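Local coordinates for translation initiation factor 4E (Ascaris suum, PDB 3M94), which binds the trimethylguanosine (m2,2,7G) cap of nematode mRNA and, as an eIF4E-family factor, probably helps recruit such messages for translation, at residues C7-W12 with M101-E106; I161-H166 with P179-P184. All blocks are in the same frame, centred on the assembly; numbering follows the deposited sequence.

Contact 1: C7-W12 with M101-E106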
loop_
_atom_site.group_PDB
_atom_site.type_symbol
_atom_site.label_atom_id
_atom_site.label_comp_id
_atom_site.label_asym_id
_atom_site.label_seq_id
_atom_site.Cartn_x
_atom_site.Cartn_y
_atom_site.Cartn_z
ATOM N N CYS A 7 -4.101 -12.976 7.993
ATOM C CA CYS A 7 -3.182 -13.689 7.118
ATOM C C CYS A 7 -1.731 -13.253 7.289
ATOM O O CYS A 7 -1.430 -12.360 8.071
ATOM C CB CYS A 7 -3.627 -13.588 5.660
ATOM S SG CYS A 7 -3.615 -11.903 5.029
ATOM N N HIS A 8 -0.840 -13.926 6.576
ATOM C CA HIS A 8 0.580 -13.605 6.584
ATOM C C HIS A 8 0.822 -12.474 5.589
ATOM O O HIS A 8 0.263 -12.472 4.482
ATOM C CB HIS A 8 1.394 -14.811 6.133
ATOM C CG HIS A 8 1.445 -15.929 7.119
ATOM N ND1 HIS A 8 0.321 -16.612 7.534
ATOM C CD2 HIS A 8 2.494 -16.509 7.749
ATOM C CE1 HIS A 8 0.676 -17.562 8.381
ATOM N NE2 HIS A 8 1.986 -17.512 8.538
ATOM N N TRP A 9 1.671 -11.536 5.990
ATOM C CA TRP A 9 2.055 -10.404 5.166
ATOM C C TRP A 9 3.572 -10.375 5.041
ATOM O O TRP A 9 4.282 -10.618 6.021
ATOM C CB TRP A 9 1.578 -9.090 5.802
ATOM C CG TRP A 9 0.082 -8.977 5.883
ATOM C CD1 TRP A 9 -0.716 -9.401 6.921
ATOM C CD2 TRP A 9 -0.797 -8.434 4.887
ATOM N NE1 TRP A 9 -2.040 -9.128 6.632
ATOM C CE2 TRP A 9 -2.117 -8.542 5.392
ATOM C CE3 TRP A 9 -0.596 -7.839 3.626
ATOM C CZ2 TRP A 9 -3.239 -8.093 4.673
ATOM C CZ3 TRP A 9 -1.710 -7.383 2.911
ATOM C CH2 TRP A 9 -3.022 -7.525 3.438
ATOM N N ALA A 10 4.067 -10.042 3.854
ATOM C CA ALA A 10 5.516 -9.876 3.656
ATOM C C ALA A 10 5.865 -8.416 3.353
ATOM O O ALA A 10 5.202 -7.754 2.547
ATOM C CB ALA A 10 6.029 -10.776 2.572
ATOM N N LEU A 11 6.909 -7.933 4.035
ATOM C CA LEU A 11 7.464 -6.618 3.778
ATOM C C LEU A 11 8.615 -6.760 2.782
ATOM O O LEU A 11 9.477 -7.617 2.953
ATOM C CB LEU A 11 7.954 -5.972 5.081
ATOM C CG LEU A 11 8.631 -4.601 4.971
ATOM C CD1 LEU A 11 7.622 -3.503 4.646
ATOM C CD2 LEU A 11 9.306 -4.298 6.288
ATOM N N TRP A 12 8.582 -5.938 1.729
ATOM C CA TRP A 12 9.633 -5.900 0.708
ATOM C C TRP A 12 10.230 -4.486 0.700
ATOM O O TRP A 12 9.572 -3.505 1.071
ATOM C CB TRP A 12 9.089 -6.224 -0.690
ATOM C CG TRP A 12 8.386 -7.557 -0.851
ATOM C CD1 TRP A 12 7.156 -7.904 -0.358
ATOM C CD2 TRP A 12 8.862 -8.707 -1.581
ATOM N NE1 TRP A 12 6.841 -9.190 -0.733
ATOM C CE2 TRP A 12 7.872 -9.708 -1.475
ATOM C CE3 TRP A 12 10.026 -8.981 -2.316
ATOM C CZ2 TRP A 12 8.012 -10.967 -2.066
ATOM C CZ3 TRP A 12 10.170 -10.232 -2.908
ATOM C CH2 TRP A 12 9.166 -11.213 -2.777
ATOM N N MET A 101 -1.765 -0.322 8.780
ATOM C CA MET A 101 -2.678 -0.716 9.864
ATOM C C MET A 101 -4.070 -1.089 9.332
ATOM O O MET A 101 -4.676 -2.056 9.807
ATOM C CB MET A 101 -2.784 0.386 10.905
ATOM C CG MET A 101 -1.506 0.533 11.713
ATOM S SD MET A 101 -1.709 1.592 13.137
ATOM C CE MET A 101 -2.023 3.180 12.357
ATOM N N ALA A 102 -4.549 -0.324 8.348
ATOM C CA ALA A 102 -5.861 -0.584 7.736
ATOM C C ALA A 102 -5.853 -1.944 7.044
ATOM O O ALA A 102 -6.773 -2.708 7.226
ATOM C CB ALA A 102 -6.259 0.529 6.768
ATOM N N ILE A 103 -4.788 -2.272 6.312
ATOM C CA ILE A 103 -4.737 -3.582 5.670
ATOM C C ILE A 103 -4.530 -4.790 6.590
ATOM O O ILE A 103 -5.312 -5.734 6.506
ATOM C CB ILE A 103 -3.842 -3.653 4.393
ATOM C CG1 ILE A 103 -2.350 -3.695 4.721
ATOM C CG2 ILE A 103 -4.233 -2.531 3.397
ATOM C CD1 ILE A 103 -1.431 -3.724 3.449
ATOM N N ILE A 104 -3.502 -4.776 7.452
ATOM C CA ILE A 104 -3.286 -5.905 8.358
ATOM C C ILE A 104 -4.439 -6.099 9.361
ATOM O O ILE A 104 -4.704 -7.209 9.806
ATOM C CB ILE A 104 -1.933 -5.828 9.082
ATOM C CG1 ILE A 104 -1.934 -4.732 10.168
ATOM C CG2 ILE A 104 -0.773 -5.644 8.041
ATOM C CD1 ILE A 104 -0.634 -4.712 10.973
ATOM N N GLY A 105 -5.108 -5.002 9.712
ATOM C CA GLY A 105 -6.214 -5.028 10.651
ATOM C C GLY A 105 -7.523 -5.327 9.947
ATOM O O GLY A 105 -8.564 -5.297 10.567
ATOM N N GLU A 106 -7.449 -5.632 8.651
ATOM C CA GLU A 106 -8.595 -6.065 7.837
ATOM C C GLU A 106 -9.763 -5.073 7.908
ATOM O O GLU A 106 -10.877 -5.429 8.240
ATOM C CB GLU A 106 -9.029 -7.501 8.205
ATOM C CG GLU A 106 -7.897 -8.518 8.057
ATOM C CD GLU A 106 -7.664 -8.922 6.613
ATOM O OE1 GLU A 106 -8.588 -8.678 5.801
ATOM O OE2 GLU A 106 -6.573 -9.491 6.293
HETATM O O HOH W 1 -4.414 -9.580 8.035
#
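Trp-9 lays one face of its indole against Ile-103 and Ile-104, the last two residues of helix 88-104. Its CB points toward the helix. From there CG and CD1 pass beneath the CG2 methyl of Ile-104, which stands 3.9 Å from the centroid of the five-membered ring and 8° off its normal, a CH-pi contact by both criteria. NE1 donates to a water 2.8 Å away that lies in the ring plane at the edge. CE2 lies beside Ile-104 CA. Further out, CZ2 comes within 3.6 Å of the backbone O of Ile-103 and has Glu-106 OE2 at the ring edge, CH2 faces Ile-103 CB at 4.1 Å, and CZ3 meets Ile-103 CD1 at 3.7 Å. Across the opposite face, Cys-7 SG sits over the rim, 4.0 Å from Glu-106 OE2. The water also donates to Ile-104 O (3.0 Å) and to Glu-106 OE2 (2.8 Å), with a weak, long bond from Cys-7 N. No direct hydrogen bond spans the segments, so this water makes the polar link. Glu-106 is placed for it by the helix end: with positive phi it is the C' residue of a Schellman motif, evidenced by Glu-106 N to Ile-103 O and Gln-107 N to Ala-102 O, and its chain bends at chi2 (-78°) to carry CD round. Strand 4-14 is held in the sheet between 26-34 and 56-61, and Leu-59 of the latter touches both isoleucines. Helix 88-104 packs against this sheet beside helix 35-42, whose Phe-38 touches Ile-104, while a bound peptide rests on Met-101, Ile-104 and Glu-106.

Contact 2: I161-H166 with P179-P184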
loop_
_atom_site.group_PDB
_atom_site.type_symbol
_atom_site.label_atom_id
_atom_site.label_comp_id
_atom_site.label_asym_id
_atom_site.label_seq_id
_atom_site.Cartn_x
_atom_site.Cartn_y
_atom_site.Cartn_z
ATOM N N ILE A 161 -8.093 11.150 -5.502
ATOM C CA ILE A 161 -7.357 9.917 -5.588
ATOM C C ILE A 161 -8.003 9.174 -6.737
ATOM O O ILE A 161 -9.185 9.403 -7.055
ATOM C CB ILE A 161 -7.367 9.128 -4.254
ATOM C CG1 ILE A 161 -8.789 8.767 -3.805
ATOM C CG2 ILE A 161 -6.646 9.937 -3.169
ATOM C CD1 ILE A 161 -8.874 7.566 -2.806
ATOM N N ARG A 162 -7.229 8.322 -7.388
ATOM C CA ARG A 162 -7.713 7.654 -8.581
ATOM C C ARG A 162 -7.349 6.193 -8.631
ATOM O O ARG A 162 -6.333 5.756 -8.071
ATOM C CB ARG A 162 -7.266 8.383 -9.861
ATOM C CG ARG A 162 -5.776 8.589 -10.023
ATOM C CD ARG A 162 -5.488 9.620 -11.102
ATOM N NE ARG A 162 -4.216 10.298 -10.847
ATOM C CZ ARG A 162 -3.071 10.039 -11.478
ATOM N NH1 ARG A 162 -3.012 9.113 -12.425
ATOM N NH2 ARG A 162 -1.976 10.715 -11.161
ATOM N N TYR A 163 -8.211 5.437 -9.289
ATOM C CA TYR A 163 -8.002 4.033 -9.470
ATOM C C TYR A 163 -7.687 3.814 -10.938
ATOM O O TYR A 163 -8.437 4.246 -11.816
ATOM C CB TYR A 163 -9.234 3.214 -9.051
ATOM C CG TYR A 163 -8.946 1.740 -9.139
ATOM C CD1 TYR A 163 -8.271 1.084 -8.111
ATOM C CD2 TYR A 163 -9.287 1.007 -10.281
ATOM C CE1 TYR A 163 -7.962 -0.258 -8.196
ATOM C CE2 TYR A 163 -8.981 -0.341 -10.377
ATOM C CZ TYR A 163 -8.313 -0.961 -9.327
ATOM O OH TYR A 163 -8.006 -2.292 -9.414
ATOM N N GLU A 164 -6.574 3.146 -11.199
ATOM C CA GLU A 164 -6.134 2.897 -12.565
ATOM C C GLU A 164 -5.639 1.474 -12.711
ATOM O O GLU A 164 -5.154 0.882 -11.742
ATOM C CB GLU A 164 -5.031 3.880 -12.942
ATOM C CG GLU A 164 -4.045 4.094 -11.816
ATOM C CD GLU A 164 -2.939 5.046 -12.162
ATOM O OE1 GLU A 164 -1.772 4.603 -12.128
ATOM O OE2 GLU A 164 -3.224 6.231 -12.452
ATOM N N VAL A 165 -5.790 0.928 -13.918
ATOM C CA VAL A 165 -5.195 -0.364 -14.292
ATOM C C VAL A 165 -3.678 -0.226 -14.184
ATOM O O VAL A 165 -3.154 0.896 -14.205
ATOM C CB VAL A 165 -5.626 -0.802 -15.731
ATOM C CG1 VAL A 165 -5.023 -2.164 -16.122
ATOM C CG2 VAL A 165 -7.145 -0.858 -15.846
ATOM N N HIS A 166 -2.975 -1.347 -14.015
ATOM C CA HIS A 166 -1.515 -1.309 -13.948
ATOM C C HIS A 166 -0.965 -1.014 -15.330
ATOM O O HIS A 166 -1.375 -1.652 -16.303
ATOM C CB HIS A 166 -0.935 -2.618 -13.387
ATOM C CG HIS A 166 -1.240 -2.837 -11.936
ATOM N ND1 HIS A 166 -0.962 -1.896 -10.968
ATOM C CD2 HIS A 166 -1.802 -3.886 -11.290
ATOM C CE1 HIS A 166 -1.343 -2.352 -9.788
ATOM N NE2 HIS A 166 -1.853 -3.558 -9.956
ATOM N N PRO A 179 -8.086 7.273 -15.751
ATOM C CA PRO A 179 -8.441 6.415 -14.618
ATOM C C PRO A 179 -9.894 5.903 -14.679
ATOM O O PRO A 179 -10.784 6.591 -15.181
ATOM C CB PRO A 179 -8.227 7.311 -13.394
ATOM C CG PRO A 179 -8.106 8.694 -13.903
ATOM C CD PRO A 179 -7.647 8.616 -15.331
ATOM N N ARG A 180 -10.105 4.692 -14.190
ATOM C CA ARG A 180 -11.422 4.074 -14.108
ATOM C C ARG A 180 -12.359 4.760 -13.098
ATOM O O ARG A 180 -13.570 4.848 -13.322
ATOM C CB ARG A 180 -11.250 2.612 -13.704
ATOM C CG ARG A 180 -12.445 1.754 -13.936
ATOM C CD ARG A 180 -12.148 0.752 -14.997
ATOM N NE ARG A 180 -13.181 -0.269 -15.045
ATOM C CZ ARG A 180 -14.112 -0.350 -15.990
ATOM N NH1 ARG A 180 -14.139 0.533 -16.972
ATOM N NH2 ARG A 180 -15.015 -1.320 -15.952
ATOM N N ILE A 181 -11.795 5.211 -11.982
ATOM C CA ILE A 181 -12.549 5.816 -10.890
ATOM C C ILE A 181 -11.747 6.974 -10.294
ATOM O O ILE A 181 -10.534 6.881 -10.165
ATOM C CB ILE A 181 -12.848 4.795 -9.753
ATOM C CG1 ILE A 181 -13.301 3.439 -10.318
ATOM C CG2 ILE A 181 -13.868 5.373 -8.783
ATOM C CD1 ILE A 181 -13.349 2.305 -9.303
ATOM N N VAL A 182 -12.429 8.056 -9.934
ATOM C CA VAL A 182 -11.813 9.165 -9.212
ATOM C C VAL A 182 -12.698 9.527 -8.022
ATOM O O VAL A 182 -13.913 9.480 -8.126
ATOM C CB VAL A 182 -11.622 10.414 -10.112
ATOM C CG1 VAL A 182 -10.899 11.545 -9.346
ATOM C CG2 VAL A 182 -10.882 10.065 -11.410
ATOM N N ILE A 183 -12.085 9.873 -6.894
ATOM C CA ILE A 183 -12.808 10.336 -5.713
ATOM C C ILE A 183 -12.075 11.573 -5.216
ATOM O O ILE A 183 -10.886 11.486 -4.912
ATOM C CB ILE A 183 -12.836 9.300 -4.548
ATOM C CG1 ILE A 183 -13.322 7.920 -4.998
ATOM C CG2 ILE A 183 -13.680 9.828 -3.373
ATOM C CD1 ILE A 183 -13.164 6.827 -3.921
ATOM N N PRO A 184 -12.774 12.730 -5.125
ATOM C CA PRO A 184 -14.194 12.941 -5.445
ATOM C C PRO A 184 -14.474 12.835 -6.939
ATOM O O PRO A 184 -13.664 13.286 -7.752
ATOM C CB PRO A 184 -14.445 14.374 -4.968
ATOM C CG PRO A 184 -13.119 15.046 -5.124
ATOM C CD PRO A 184 -12.123 13.989 -4.714
#
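Strands 161-165 and 181-183 run antiparallel, their axes 168° apart and 4.7 Å at closest approach, with Ile-161 N donating to Ile-183 O, Ile-183 N to Ile-161 O and Tyr-163 N to Ile-181 O, each over 2.9 Å. On one face Ile-161 and Ile-183 run alongside one another in the same direction, Ile-161 CG1 4.1 Å from Ile-183 CB, and Tyr-163 CB meets Ile-181 CB at 4.0 Å. This face turns to helix 139-153: Ile-183 touches Leu-143, and Ile-181 and Tyr-163 touch Asn-142. Separately, Tyr-163 OH hydrogen-bonds to Thr-133 OG1 of strand 127-133. Where the pairing ends, Arg-180 and Ile-181 both face Tyr-163 in a classic beta bulge, and both N-H groups reach Tyr-163 O through weak bonds, Arg-180 N at an angle of only 127°. The pair forms one margin of the curved antiparallel eIF4E sheet, 181-183 being an edge strand within this chain. On the other face, Arg-162 opposes Val-182 as the non-hydrogen-bonded pair (CA-CA 4.4 Å), and Arg-162 CB packs on Pro-179 CB (3.8 Å), its CD on Pro-179 CG. Arg-162 NH1 makes a salt bridge with Glu-164 OE2 at 2.9 Å, while Glu-164 OE1 makes another with Arg-78 of the adjoining strand; the Arg-162 side chain remains about 10 Å from the bound cap.

From the N terminus, strand 4-14 enters the sheet first, and contact 1 closes when the chain returns along helix 88-104, with 88 residues between the segments. That loop holds strands 26-34, 56-61 and 77-83, helix 35-42, and the cap-pocket residues Trp-22, Met-67, Trp-68 and Glu-69. The chain then adds strands 115-121 and 127-133, bringing Asn-121, Arg-123 and Lys-128 to the pocket, and helix 139-153. Only afterwards does contact 2 open; it closes a local 12-residue loop, partly unmodelled. The two are therefore in series, neither nested nor crossing. Their centres lie 23 Å apart on opposite sides of the chain's centre, yet both reach one antiparallel sheet: contact 1 through strand 4-14, next to edge strand 26-34, contact 2 at the far edge.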